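Local coordinates for protein N(2),N(2)-dimethylguanosine tRNA methyltransferase (Pyrococcus horikoshii, PDB 2YTZ) that probably dimethylates the guanine at position 26 of a number of tRNAs, using S-adenosyl-L-methionine as donor of both methyl groups, at residues V6-A11 with S298-K303; F134-P139 with G161-D166; K282-V287 with M311-L316. All blocks are in the same frame, centred on the assembly; numbering follows the deposited sequence.

Interaction 2 is the deepest of the three, about 6 Å from the centre of the chain: two neighbouring parallel strands of the large central sheet, zipped by main-chain hydrogen bonds, ending beside the bound S-adenosyl-L-homocysteine. Interaction 1 lies at the surface, where the turn of the N-terminal two-stranded sheet rests on the chain leading into helix 302-314; it is held by van der Waals contacts across the segments and by polar partners around them. Interaction 3, buried but farther out than 2, belongs to the other end of that same helix, where a lysine binds carbonyls at and just beyond its end. Helix 302-314 thus takes part in both 1 and 3, whose centres are about 23 Å apart.

Interaction 1 of 3, residues V6-A11 with S298-K303; sequences VQEGKA and SLARKK
The methyl of Ala-300 fills the angle between a glutamate chain and a turn: its CB lies 3.6 Å from Glu-8 CG and 3.8 Å from Gly-9 N. Next to it the turn runs along the backbone of the other segment, with Gly-9 CA 4.0 Å from Ser-298 O. Nearer the solvent, Lys-10 brings its CE to 4.0 Å from Ser-298 OG. The turn is type II' and spans Glu-8 to Ala-11, with Gly-9 in the positive-phi position; Ala-11 N donates to Glu-8 O at 2.8 Å, closing the hairpin of strands 3-8 and 11-16. Glu-8 holds its CG opposite its own backbone N (chi1 -159°) and runs on extended, a shape that carries its carboxylate past Ala-300 to Arg-36, Arg-64 and Tyr-28. Asp-37 of helix 33-46 accepts from Ala-300 N and Arg-301 N just as helix 302-314 begins, Arg-301 being its N-cap residue. Arg-301 NH1 reaches back to Ala-300 O at 2.9 Å, approaching from above the carbonyl plane. The segments therefore meet by van der Waals contact without a direct polar bond, while the charged network beyond ties the glutamate to Arg-36, a predicted S-adenosyl-L-methionine ligand.

Interaction 2 of 3, residues F134-P139 with G161-D166; sequences FIDLDP and GVTATD. With SAH (S-adenosyl-L-homocysteine), chain F.
Strands 134-137 and 161-164 run parallel, 6° apart, with Gly-161 straddled by Ile-135 and Leu-137. Gly-161 N donates to Ile-135 O at 2.8 Å, and Leu-137 N to Gly-161 O at 2.6 Å. Both bonds are nearly straight; the third, from Thr-163 N to Leu-137 O at 2.9 Å, is more bent at its hydrogen. On one face Leu-137 and Val-162 lie side by side and point the same way, meeting through CD1 and CG2 at 4.1 Å. On the face of Asp-136, the absence of a side chain at Gly-161 leaves room for the Phe-134 ring, whose CE1 lies 3.8 Å from Gly-161 N. Asp-136 carries its carboxylate on this face too, where Arg-61 and Arg-228 share OD1.

Beyond the paired residues, Asp-138 has CG anti to the backbone N (chi1 -175°), which lays its carboxylate alongside Thr-163. Its two oxygens serve different tasks. OD1 accepts from a water at 2.6 Å that also donates to Pro-139 O and hydrogen-bonds Thr-165 OG1, bridging the two strand ends. OD2 is salt-bridged to Arg-61 and closely approaches CA of S-adenosyl-L-homocysteine, at 3.1 Å. Asp-138 and Pro-139 thus sit at the carboxyl end of their strand beside the demethylated cofactor, consistent with motif IV of class I amino-methyltransferases. Arg-61, a predicted cofactor ligand, pairs with both aspartates.

The two strands are joined by a beta-alpha-beta crossover through helix 144-153, which covers Leu-137 by way of Ala-150. Helix 33-46 lies over the opposite face, touching Phe-134, Asp-136 and Thr-163, while strands 50-53 and 226-235 continue the sheet on either side.

Interaction 3 of 3, residues K282-V287 with M311-L316; sequences KDEKIV and MIDQEL
The ammonium of Lys-282 is gripped by three groups: NZ donates to Ile-312 O at 2.8 Å and to Glu-315 O at 2.9 Å, and forms a salt bridge with Glu-284 OE1 at 3.1 Å. Both carbonyls are approached in their own planes. The lysine starts with CG lodged between its backbone N and carbonyl carbon (chi1 68°) and is straight from there on, a shape that carries NZ to the helix end; on the way the chain slides past Ile-312 in the opposite direction, CD lying 4.2 Å from Ile-312 CG2. Its positive end sits at the carboxyl terminus of helix 302-314, where it would favourably meet the helix dipole.

The segments pair the first turn of helix 284-295 with the last turn of helix 302-314, consecutive helices forming a helical hairpin. Asp-283 is the N-cap of the former, with a weak bond from Ile-286 N to its OD1. One turn on, Val-287 CG1 packs 3.9 Å from Asp-313 CA and 4.2 Å from Ile-312 CG2; Val-287 and Ile-312 both rest on Leu-219 of strand 213-223.

Glu-284, bent at its second torsion, crosses Asp-313 at about a right angle, their carboxylate planes 55° apart. These like charges are close, with Glu-284 OE1 3.3 Å from Asp-313 OD1. Lys-282 probably offsets the charge of Glu-284, and Ser-288 hydrogen-bonds Asp-313 OD1.

Interaction 1 of 3, residues V6-A11 with S298-K303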
loop_
_atom_site.group_PDB
_atom_site.type_symbol
_atom_site.label_atom_id
_atom_site.label_comp_id
_atom_site.label_asym_id
_atom_site.label_seq_id
_atom_site.Cartn_x
_atom_site.Cartn_y
_atom_site.Cartn_z
ATOM N N VAL A 6 -6.913 19.569 14.964
ATOM C CA VAL A 6 -7.774 18.423 14.690
ATOM C C VAL A 6 -7.245 17.196 15.406
ATOM O O VAL A 6 -6.145 17.221 15.959
ATOM C CB VAL A 6 -7.844 18.105 13.184
ATOM C CG1 VAL A 6 -8.375 19.304 12.420
ATOM C CG2 VAL A 6 -6.469 17.709 12.680
ATOM N N GLN A 7 -8.027 16.119 15.388
ATOM C CA GLN A 7 -7.635 14.882 16.051
ATOM C C GLN A 7 -7.783 13.638 15.172
ATOM O O GLN A 7 -8.808 13.436 14.526
ATOM C CB GLN A 7 -8.446 14.713 17.340
ATOM C CG GLN A 7 -8.175 13.409 18.090
ATOM C CD GLN A 7 -8.247 13.568 19.603
ATOM O OE1 GLN A 7 -9.183 14.176 20.135
ATOM N NE2 GLN A 7 -7.259 13.014 20.304
ATOM N N GLU A 8 -6.746 12.807 15.150
ATOM C CA GLU A 8 -6.766 11.578 14.369
ATOM C C GLU A 8 -6.185 10.470 15.240
ATOM O O GLU A 8 -5.013 10.515 15.615
ATOM C CB GLU A 8 -5.930 11.732 13.097
ATOM C CG GLU A 8 -6.283 10.724 12.004
ATOM C CD GLU A 8 -5.323 10.771 10.825
ATOM O OE1 GLU A 8 -4.603 9.769 10.605
ATOM O OE2 GLU A 8 -5.288 11.807 10.122
ATOM N N GLY A 9 -7.006 9.475 15.556
ATOM C CA GLY A 9 -6.547 8.392 16.406
ATOM C C GLY A 9 -6.195 8.994 17.753
ATOM O O GLY A 9 -6.972 9.771 18.306
ATOM N N LYS A 10 -5.026 8.656 18.283
ATOM C CA LYS A 10 -4.600 9.201 19.563
ATOM C C LYS A 10 -3.805 10.470 19.325
ATOM O O LYS A 10 -3.226 11.028 20.251
ATOM C CB LYS A 10 -3.730 8.193 20.319
ATOM C CG LYS A 10 -4.490 6.990 20.846
ATOM C CD LYS A 10 -3.609 6.155 21.761
ATOM C CE LYS A 10 -4.392 5.021 22.398
ATOM N NZ LYS A 10 -3.586 4.323 23.441
ATOM N N ALA A 11 -3.785 10.937 18.082
ATOM C CA ALA A 11 -3.026 12.133 17.743
ATOM C C ALA A 11 -3.826 13.427 17.711
ATOM O O ALA A 11 -4.974 13.465 17.270
ATOM C CB ALA A 11 -2.319 11.940 16.402
ATOM N N SER A 298 -8.283 2.044 18.941
ATOM C CA SER A 298 -9.096 3.220 18.672
ATOM C C SER A 298 -8.525 3.897 17.425
ATOM O O SER A 298 -7.610 4.714 17.505
ATOM C CB SER A 298 -9.081 4.172 19.878
ATOM O OG SER A 298 -7.769 4.355 20.387
ATOM N N LEU A 299 -9.062 3.526 16.271
ATOM C CA LEU A 299 -8.617 4.074 15.000
ATOM C C LEU A 299 -9.405 5.342 14.670
ATOM O O LEU A 299 -10.358 5.677 15.366
ATOM C CB LEU A 299 -8.808 3.020 13.909
ATOM C CG LEU A 299 -8.248 1.642 14.279
ATOM C CD1 LEU A 299 -8.638 0.636 13.218
ATOM C CD2 LEU A 299 -6.734 1.719 14.426
ATOM N N ALA A 300 -8.998 6.043 13.615
ATOM C CA ALA A 300 -9.663 7.277 13.210
ATOM C C ALA A 300 -10.900 6.992 12.379
ATOM O O ALA A 300 -11.789 7.830 12.268
ATOM C CB ALA A 300 -8.700 8.147 12.416
ATOM N N ARG A 301 -10.939 5.809 11.783
ATOM C CA ARG A 301 -12.065 5.384 10.958
ATOM C C ARG A 301 -12.210 3.886 11.177
ATOM O O ARG A 301 -12.041 3.095 10.249
ATOM C CB ARG A 301 -11.781 5.653 9.480
ATOM C CG ARG A 301 -11.455 7.093 9.138
ATOM C CD ARG A 301 -12.681 7.984 9.223
ATOM N NE ARG A 301 -12.404 9.299 8.646
ATOM C CZ ARG A 301 -11.677 10.243 9.239
ATOM N NH1 ARG A 301 -11.152 10.032 10.439
ATOM N NH2 ARG A 301 -11.464 11.397 8.621
ATOM N N LYS A 302 -12.514 3.513 12.417
ATOM C CA LYS A 302 -12.664 2.115 12.805
ATOM C C LYS A 302 -13.671 1.321 11.975
ATOM O O LYS A 302 -13.368 0.227 11.496
ATOM C CB LYS A 302 -13.030 2.029 14.286
ATOM C CG LYS A 302 -13.058 0.613 14.822
ATOM C CD LYS A 302 -12.724 0.589 16.297
ATOM C CE LYS A 302 -12.701 -0.829 16.818
ATOM N NZ LYS A 302 -12.109 -0.869 18.176
ATOM N N LYS A 303 -14.868 1.866 11.808
ATOM C CA LYS A 303 -15.885 1.177 11.036
ATOM C C LYS A 303 -15.359 0.803 9.646
ATOM O O LYS A 303 -15.363 -0.370 9.274
ATOM C CB LYS A 303 -17.162 2.035 10.936
ATOM C CG LYS A 303 -16.963 3.481 10.467
ATOM C CD LYS A 303 -16.257 4.360 11.514
ATOM C CE LYS A 303 -16.067 5.768 10.977
ATOM N NZ LYS A 303 -15.435 5.705 9.635
#

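Interaction 2 of 3, residues F134-P139 with G161-D166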
loop_
_atom_site.group_PDB
_atom_site.type_symbol
_atom_site.label_atom_id
_atom_site.label_comp_id
_atom_site.label_asym_id
_atom_site.label_seq_id
_atom_site.Cartn_x
_atom_site.Cartn_y
_atom_site.Cartn_z
ATOM N N PHE A 134 11.263 -0.504 9.232
ATOM C CA PHE A 134 10.085 -0.167 8.449
ATOM C C PHE A 134 10.198 1.236 7.885
ATOM O O PHE A 134 10.619 2.164 8.580
ATOM C CB PHE A 134 8.825 -0.251 9.313
ATOM C CG PHE A 134 7.580 0.256 8.634
ATOM C CD1 PHE A 134 7.045 -0.407 7.535
ATOM C CD2 PHE A 134 6.929 1.390 9.112
ATOM C CE1 PHE A 134 5.875 0.048 6.921
ATOM C CE2 PHE A 134 5.761 1.855 8.508
ATOM C CZ PHE A 134 5.233 1.182 7.411
ATOM N N ILE A 135 9.827 1.379 6.616
ATOM C CA ILE A 135 9.836 2.672 5.946
ATOM C C ILE A 135 8.484 2.835 5.265
ATOM O O ILE A 135 8.018 1.934 4.574
ATOM C CB ILE A 135 10.946 2.765 4.872
ATOM C CG1 ILE A 135 12.330 2.809 5.529
ATOM C CG2 ILE A 135 10.728 4.008 4.009
ATOM C CD1 ILE A 135 13.490 3.020 4.535
ATOM N N ASP A 136 7.840 3.976 5.468
ATOM C CA ASP A 136 6.552 4.204 4.833
ATOM C C ASP A 136 6.667 5.325 3.802
ATOM O O ASP A 136 6.975 6.461 4.148
ATOM C CB ASP A 136 5.499 4.560 5.881
ATOM C CG ASP A 136 4.086 4.472 5.332
ATOM O OD1 ASP A 136 3.123 4.601 6.120
ATOM O OD2 ASP A 136 3.938 4.266 4.102
ATOM N N LEU A 137 6.451 4.998 2.534
ATOM C CA LEU A 137 6.516 5.998 1.473
ATOM C C LEU A 137 5.105 6.415 1.097
ATOM O O LEU A 137 4.295 5.598 0.640
ATOM C CB LEU A 137 7.217 5.448 0.228
ATOM C CG LEU A 137 8.693 5.086 0.340
ATOM C CD1 LEU A 137 9.185 4.560 -0.999
ATOM C CD2 LEU A 137 9.480 6.307 0.748
ATOM N N ASP A 138 4.824 7.696 1.290
ATOM C CA ASP A 138 3.512 8.247 0.999
ATOM C C ASP A 138 3.697 9.556 0.232
ATOM O O ASP A 138 3.476 10.642 0.767
ATOM C CB ASP A 138 2.786 8.484 2.324
ATOM C CG ASP A 138 1.369 8.954 2.138
ATOM O OD1 ASP A 138 0.604 8.273 1.412
ATOM O OD2 ASP A 138 1.019 9.999 2.726
ATOM N N PRO A 139 4.109 9.463 -1.038
ATOM C CA PRO A 139 4.337 10.638 -1.883
ATOM C C PRO A 139 3.106 11.116 -2.637
ATOM O O PRO A 139 2.045 10.495 -2.587
ATOM C CB PRO A 139 5.404 10.147 -2.843
ATOM C CG PRO A 139 4.907 8.757 -3.131
ATOM C CD PRO A 139 4.507 8.231 -1.747
ATOM N N GLY A 161 6.607 -0.059 3.176
ATOM C CA GLY A 161 5.231 0.338 2.945
ATOM C C GLY A 161 5.200 1.411 1.880
ATOM O O GLY A 161 5.768 2.484 2.061
ATOM N N VAL A 162 4.551 1.124 0.761
ATOM C CA VAL A 162 4.480 2.088 -0.323
ATOM C C VAL A 162 3.046 2.379 -0.740
ATOM O O VAL A 162 2.231 1.467 -0.878
ATOM C CB VAL A 162 5.255 1.590 -1.572
ATOM C CG1 VAL A 162 5.144 2.609 -2.700
ATOM C CG2 VAL A 162 6.712 1.349 -1.220
ATOM N N THR A 163 2.742 3.659 -0.921
ATOM C CA THR A 163 1.423 4.074 -1.366
ATOM C C THR A 163 1.638 4.707 -2.734
ATOM O O THR A 163 2.687 5.291 -2.989
ATOM C CB THR A 163 0.796 5.122 -0.425
ATOM O OG1 THR A 163 0.856 4.657 0.932
ATOM C CG2 THR A 163 -0.664 5.357 -0.801
ATOM N N ALA A 164 0.660 4.566 -3.623
ATOM C CA ALA A 164 0.753 5.150 -4.951
ATOM C C ALA A 164 -0.590 5.754 -5.323
ATOM O O ALA A 164 -1.568 5.035 -5.528
ATOM C CB ALA A 164 1.149 4.099 -5.964
ATOM N N THR A 165 -0.634 7.081 -5.399
ATOM C CA THR A 165 -1.856 7.784 -5.756
ATOM C C THR A 165 -1.770 8.100 -7.248
ATOM O O THR A 165 -2.370 9.051 -7.743
ATOM C CB THR A 165 -1.993 9.086 -4.956
ATOM O OG1 THR A 165 -1.510 8.887 -3.622
ATOM C CG2 THR A 165 -3.453 9.483 -4.860
ATOM N N ASP A 166 -1.016 7.262 -7.949
ATOM C CA ASP A 166 -0.777 7.379 -9.380
ATOM C C ASP A 166 -1.818 6.632 -10.222
ATOM O O ASP A 166 -1.457 5.905 -11.145
ATOM C CB ASP A 166 0.606 6.799 -9.701
ATOM C CG ASP A 166 1.438 7.723 -10.536
ATOM O OD1 ASP A 166 2.484 7.281 -11.051
ATOM O OD2 ASP A 166 1.046 8.903 -10.669
HETATM N N SAH F . 2.724 11.336 5.042
HETATM C CA SAH F . 1.508 11.966 5.046
HETATM C CB SAH F . 1.720 12.935 3.830
HETATM C CG SAH F . 2.474 13.558 2.686
HETATM S SD SAH F . 2.283 14.754 1.469
HETATM C C SAH F . 0.324 11.879 5.807
HETATM O O SAH F . -0.206 13.075 5.936
HETATM O OXT SAH F . -0.080 10.763 6.231
HETATM C "C5'" SAH F . 3.771 14.570 0.700
HETATM C "C4'" SAH F . 4.649 15.826 0.912
HETATM O "O4'" SAH F . 5.896 15.289 0.489
HETATM C "C3'" SAH F . 4.890 17.201 1.482
HETATM O "O3'" SAH F . 4.787 17.591 2.882
HETATM C "C2'" SAH F . 6.261 17.583 0.942
HETATM O "O2'" SAH F . 6.867 18.751 0.973
HETATM C "C1'" SAH F . 6.830 16.329 0.321
HETATM N N9 SAH F . 8.166 15.969 -0.429
HETATM C C8 SAH F . 8.273 16.050 -1.742
HETATM N N7 SAH F . 9.461 15.710 -2.115
HETATM C C5 SAH F . 10.161 15.398 -1.059
HETATM C C6 SAH F . 11.481 14.959 -0.853
HETATM N N6 SAH F . 12.286 14.806 -1.897
HETATM N N1 SAH F . 11.937 14.700 0.442
HETATM C C2 SAH F . 11.125 14.854 1.535
HETATM N N3 SAH F . 9.836 15.281 1.356
HETATM C C4 SAH F . 9.323 15.554 0.075
HETATM O O HOH W 1 -0.047 9.450 -0.850
#

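Interaction 3 of 3, residues K282-V287 with M311-L316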
loop_
_atom_site.group_PDB
_atom_site.type_symbol
_atom_site.label_atom_id
_atom_site.label_comp_id
_atom_site.label_asym_id
_atom_site.label_seq_id
_atom_site.Cartn_x
_atom_site.Cartn_y
_atom_site.Cartn_z
ATOM N N LYS A 282 -1.443 -11.037 -0.134
ATOM C CA LYS A 282 -1.556 -10.956 1.316
ATOM C C LYS A 282 -0.994 -12.175 2.024
ATOM O O LYS A 282 -0.814 -13.245 1.442
ATOM C CB LYS A 282 -3.015 -10.817 1.732
ATOM C CG LYS A 282 -3.837 -12.069 1.456
ATOM C CD LYS A 282 -5.244 -11.972 2.040
ATOM C CE LYS A 282 -6.029 -13.245 1.762
ATOM N NZ LYS A 282 -7.373 -13.248 2.404
ATOM N N ASP A 283 -0.735 -11.986 3.309
ATOM C CA ASP A 283 -0.234 -13.030 4.183
ATOM C C ASP A 283 -1.421 -13.286 5.118
ATOM O O ASP A 283 -1.531 -12.662 6.172
ATOM C CB ASP A 283 0.966 -12.505 4.965
ATOM C CG ASP A 283 1.614 -13.568 5.808
ATOM O OD1 ASP A 283 0.884 -14.246 6.563
ATOM O OD2 ASP A 283 2.854 -13.720 5.723
ATOM N N GLU A 284 -2.314 -14.188 4.714
ATOM C CA GLU A 284 -3.513 -14.484 5.494
ATOM C C GLU A 284 -3.347 -14.545 7.006
ATOM O O GLU A 284 -4.141 -13.954 7.733
ATOM C CB GLU A 284 -4.174 -15.779 5.019
ATOM C CG GLU A 284 -5.503 -15.556 4.298
ATOM C CD GLU A 284 -6.465 -14.655 5.076
ATOM O OE1 GLU A 284 -6.162 -13.456 5.250
ATOM O OE2 GLU A 284 -7.530 -15.142 5.515
ATOM N N LYS A 285 -2.330 -15.257 7.481
ATOM C CA LYS A 285 -2.105 -15.361 8.913
ATOM C C LYS A 285 -1.987 -13.964 9.526
ATOM O O LYS A 285 -2.569 -13.677 10.575
ATOM C CB LYS A 285 -0.841 -16.178 9.198
ATOM C CG LYS A 285 -0.548 -16.343 10.683
ATOM C CD LYS A 285 0.519 -17.405 10.960
ATOM C CE LYS A 285 -0.023 -18.835 10.815
ATOM N NZ LYS A 285 -0.462 -19.187 9.428
ATOM N N ILE A 286 -1.250 -13.085 8.860
ATOM C CA ILE A 286 -1.081 -11.736 9.361
ATOM C C ILE A 286 -2.363 -10.915 9.232
ATOM O O ILE A 286 -2.797 -10.290 10.199
ATOM C CB ILE A 286 0.081 -11.026 8.633
ATOM C CG1 ILE A 286 1.401 -11.732 8.969
ATOM C CG2 ILE A 286 0.143 -9.560 9.043
ATOM C CD1 ILE A 286 2.619 -11.180 8.250
ATOM N N VAL A 287 -2.981 -10.917 8.056
ATOM C CA VAL A 287 -4.199 -10.135 7.872
ATOM C C VAL A 287 -5.287 -10.506 8.873
ATOM O O VAL A 287 -6.043 -9.642 9.319
ATOM C CB VAL A 287 -4.756 -10.277 6.434
ATOM C CG1 VAL A 287 -6.142 -9.645 6.332
ATOM C CG2 VAL A 287 -3.818 -9.600 5.461
ATOM N N MET A 311 -13.121 -7.666 4.658
ATOM C CA MET A 311 -13.313 -8.012 3.254
ATOM C C MET A 311 -12.059 -8.693 2.722
ATOM O O MET A 311 -12.128 -9.765 2.129
ATOM C CB MET A 311 -13.607 -6.761 2.423
ATOM C CG MET A 311 -13.652 -7.023 0.917
ATOM S SD MET A 311 -14.933 -8.212 0.400
ATOM C CE MET A 311 -16.332 -7.084 0.107
ATOM N N ILE A 312 -10.910 -8.064 2.939
ATOM C CA ILE A 312 -9.647 -8.619 2.480
ATOM C C ILE A 312 -9.342 -9.948 3.175
ATOM O O ILE A 312 -8.797 -10.870 2.561
ATOM C CB ILE A 312 -8.486 -7.606 2.709
ATOM C CG1 ILE A 312 -8.690 -6.393 1.789
ATOM C CG2 ILE A 312 -7.133 -8.272 2.447
ATOM C CD1 ILE A 312 -7.691 -5.260 1.992
ATOM N N ASP A 313 -9.710 -10.045 4.449
ATOM C CA ASP A 313 -9.474 -11.256 5.226
ATOM C C ASP A 313 -10.177 -12.497 4.660
ATOM O O ASP A 313 -9.589 -13.578 4.625
ATOM C CB ASP A 313 -9.913 -11.039 6.676
ATOM C CG ASP A 313 -9.556 -12.205 7.577
ATOM O OD1 ASP A 313 -8.372 -12.589 7.609
ATOM O OD2 ASP A 313 -10.459 -12.736 8.263
ATOM N N GLN A 314 -11.423 -12.342 4.216
ATOM C CA GLN A 314 -12.190 -13.469 3.679
ATOM C C GLN A 314 -12.017 -13.655 2.173
ATOM O O GLN A 314 -12.449 -14.658 1.600
ATOM C CB GLN A 314 -13.677 -13.288 4.008
ATOM C CG GLN A 314 -14.330 -12.081 3.360
ATOM C CD GLN A 314 -14.690 -12.309 1.900
ATOM O OE1 GLN A 314 -14.179 -11.632 1.001
ATOM N NE2 GLN A 314 -15.580 -13.267 1.657
ATOM N N GLU A 315 -11.366 -12.681 1.547
ATOM C CA GLU A 315 -11.144 -12.677 0.107
ATOM C C GLU A 315 -10.186 -13.775 -0.360
ATOM O O GLU A 315 -9.192 -14.081 0.301
ATOM C CB GLU A 315 -10.614 -11.301 -0.300
ATOM C CG GLU A 315 -10.544 -11.038 -1.783
ATOM C CD GLU A 315 -10.122 -9.608 -2.081
ATOM O OE1 GLU A 315 -10.793 -8.672 -1.588
ATOM O OE2 GLU A 315 -9.120 -9.419 -2.808
ATOM N N LEU A 316 -10.504 -14.371 -1.503
ATOM C CA LEU A 316 -9.678 -15.419 -2.081
ATOM C C LEU A 316 -8.419 -14.751 -2.642
ATOM O O LEU A 316 -8.500 -13.684 -3.263
ATOM C CB LEU A 316 -10.447 -16.103 -3.210
ATOM C CG LEU A 316 -10.343 -17.615 -3.382
ATOM C CD1 LEU A 316 -10.805 -18.306 -2.106
ATOM C CD2 LEU A 316 -11.206 -18.048 -4.563
#